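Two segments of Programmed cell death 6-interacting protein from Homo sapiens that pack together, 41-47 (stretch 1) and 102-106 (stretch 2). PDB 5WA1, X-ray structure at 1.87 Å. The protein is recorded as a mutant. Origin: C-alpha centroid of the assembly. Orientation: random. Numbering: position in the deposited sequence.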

# COMPACT_ATOMS: atom_id res chain seq x y z
N PRO A 41 -20.41 14.64 24.46
CA PRO A 41 -19.28 15.25 25.18
C PRO A 41 -18.80 16.55 24.57
O PRO A 41 -18.13 17.33 25.27
CB PRO A 41 -18.19 14.17 25.11
CG PRO A 41 -18.88 12.91 24.68
CD PRO A 41 -20.02 13.37 23.83
N LEU A 42 -19.11 16.82 23.30
CA LEU A 42 -18.59 17.98 22.60
C LEU A 42 -19.45 19.22 22.83
O LEU A 42 -18.93 20.28 23.23
CB LEU A 42 -18.50 17.68 21.10
CG LEU A 42 -17.35 18.33 20.32
CD1 LEU A 42 -16.01 17.85 20.87
CD2 LEU A 42 -17.46 18.02 18.83
N VAL A 43 -20.76 19.12 22.58
CA VAL A 43 -21.64 20.26 22.78
C VAL A 43 -21.74 20.61 24.26
O VAL A 43 -21.89 21.78 24.63
CB VAL A 43 -23.02 19.97 22.16
CG1 VAL A 43 -23.68 18.79 22.86
CG2 VAL A 43 -23.92 21.21 22.24
N LYS A 44 -21.62 19.60 25.14
CA LYS A 44 -21.56 19.88 26.57
C LYS A 44 -20.41 20.83 26.91
O LYS A 44 -20.53 21.64 27.83
CB LYS A 44 -21.43 18.57 27.36
CG LYS A 44 -21.69 18.72 28.85
CD LYS A 44 -21.76 17.37 29.54
CE LYS A 44 -22.16 17.51 31.00
NZ LYS A 44 -22.27 16.19 31.67
N PHE A 45 -19.31 20.75 26.17
CA PHE A 45 -18.27 21.77 26.30
C PHE A 45 -18.69 23.07 25.61
O PHE A 45 -18.38 24.16 26.11
CB PHE A 45 -16.95 21.26 25.74
CG PHE A 45 -15.93 22.34 25.50
CD1 PHE A 45 -15.16 22.84 26.54
CD2 PHE A 45 -15.74 22.87 24.23
CE1 PHE A 45 -14.23 23.84 26.32
CE2 PHE A 45 -14.81 23.86 24.00
CZ PHE A 45 -14.06 24.35 25.05
N ILE A 46 -19.39 22.97 24.48
CA ILE A 46 -19.83 24.17 23.77
C ILE A 46 -20.85 24.95 24.60
O ILE A 46 -20.79 26.18 24.68
CB ILE A 46 -20.41 23.79 22.39
CG1 ILE A 46 -19.29 23.29 21.47
CG2 ILE A 46 -21.14 24.97 21.76
CD1 ILE A 46 -18.16 24.27 21.31
N GLN A 47 -21.80 24.24 25.22
CA GLN A 47 -22.74 24.90 26.11
C GLN A 47 -22.03 25.52 27.31
O GLN A 47 -22.53 26.48 27.90
CB GLN A 47 -23.81 23.91 26.57
CG GLN A 47 -24.65 23.34 25.43
CD GLN A 47 -25.57 22.23 25.89
OE1 GLN A 47 -25.38 21.66 26.96
NE2 GLN A 47 -26.57 21.93 25.08
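Stretch 2, residues 102-106: KFPFS

Stretch 2, Lys-102 to Ser-106, lies against one side of the part of a longer helix that spans residues 41-47, as a short irregular segment, neither helix nor strand. Its backbone is extended at Phe-103 (phi/psi -120/141°), then turns sharply at Pro-104 (-66/70°, typical of an inverse gamma turn), where the amide N of Phe-105 makes a hydrogen bond back to the carbonyl O of Phe-103 at 2.5 Å. Phe-103, Pro-104 and Phe-105, around this turn, all contact the helix, and the chain then runs away from it towards Ser-106. The backbones themselves stay well apart: the closest CA atoms, those of Leu-42 and Phe-103, are 8.3 Å from each other, and the space between is filled by side chains.

The helix offers Leu-42, Phe-45 and Ile-46, one turn's worth of spacing that places all three on the same side; the amide N of Ile-46 bonds to the carbonyl O of Leu-42 at 3.0 Å. Together they form a shallow hollow, and the ring of Phe-103 is the bump that fills it. Although the CA-to-CB bond of Phe-103 points sideways, its chi1 of -69° (m) carries the ring to the helix, giving this residue the largest covered area of the contact. Leu-42 forms a wall against one ring face: its CD1 lies 3.8 Å from the centroid of the Phe-103 ring and only 17° off the ring normal, a CH-pi contact, with CD1 3.7 Å from Phe-103 CD2. Ile-46 CD1 approaches Phe-103 CE2 obliquely at 3.7 Å. Phe-45 closes in with its CD2 3.4 Å from Phe-103 CD2; the two rings meet at an oblique 62° between planes, their centroids 5.5 Å apart.

In a second contact the CH-pi roles are exchanged: here the helix supplies the ring. Phe-45, whose CA-to-CB bond points toward stretch 2 and whose chi1 is 165° (t), presents its ring to Pro-104, which sets CD over one face. Pro-104 CD lies 3.8 Å from the centroid of the Phe-45 ring, 28° off the normal, and 3.4 Å from Phe-45 CZ. The Phe-45 ring thus touches both Phe-103 and Pro-104.

Phe-105 completes the contact more lightly. Its ring meets Leu-42 at the edge, with Phe-105 CE2 3.9 Å from Leu-42 CD1, so the same methyl group that covers the face of Phe-103 also touches the rim of a second aromatic ring. No hydrogen bond links the stretches. They bury 273 Å², both sides summed, and the side-chain contacts between them are all apolar, while Lys-44, Gln-47 and Ser-106 remain exposed and out of reach.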

# COMPACT_ATOMS: atom_id res chain seq x y z
N LYS A 102 -8.99 22.92 18.52
CA LYS A 102 -10.16 23.72 18.87
C LYS A 102 -10.76 23.30 20.22
O LYS A 102 -11.38 24.13 20.89
CB LYS A 102 -11.23 23.61 17.78
CG LYS A 102 -11.08 24.60 16.62
CD LYS A 102 -9.87 24.29 15.75
CE LYS A 102 -9.86 25.15 14.49
NZ LYS A 102 -9.94 26.61 14.81
N PHE A 103 -10.58 22.05 20.62
CA PHE A 103 -11.20 21.58 21.85
C PHE A 103 -10.15 21.10 22.84
O PHE A 103 -9.17 20.46 22.44
CB PHE A 103 -12.20 20.45 21.57
CG PHE A 103 -13.42 20.89 20.83
CD1 PHE A 103 -13.41 21.02 19.45
CD2 PHE A 103 -14.60 21.18 21.51
CE1 PHE A 103 -14.53 21.42 18.76
CE2 PHE A 103 -15.73 21.59 20.82
CZ PHE A 103 -15.70 21.71 19.45
N PRO A 104 -10.33 21.38 24.13
CA PRO A 104 -9.36 20.93 25.14
C PRO A 104 -9.32 19.41 25.28
O PRO A 104 -9.75 18.86 26.30
CB PRO A 104 -9.85 21.60 26.43
CG PRO A 104 -10.70 22.74 25.98
CD PRO A 104 -11.35 22.27 24.72
N PHE A 105 -8.80 18.72 24.26
CA PHE A 105 -8.67 17.27 24.31
C PHE A 105 -7.35 16.81 24.91
O PHE A 105 -7.26 15.66 25.34
CB PHE A 105 -8.83 16.68 22.91
CG PHE A 105 -10.24 16.33 22.55
CD1 PHE A 105 -10.79 15.13 22.95
CD2 PHE A 105 -11.02 17.22 21.83
CE1 PHE A 105 -12.09 14.81 22.62
CE2 PHE A 105 -12.33 16.90 21.50
CZ PHE A 105 -12.86 15.70 21.90
N SER A 106 -6.33 17.67 24.93
CA SER A 106 -5.07 17.31 25.56
C SER A 106 -5.28 16.96 27.03
O SER A 106 -4.66 16.02 27.55
CB SER A 106 -4.05 18.44 25.42
OG SER A 106 -3.82 18.75 24.05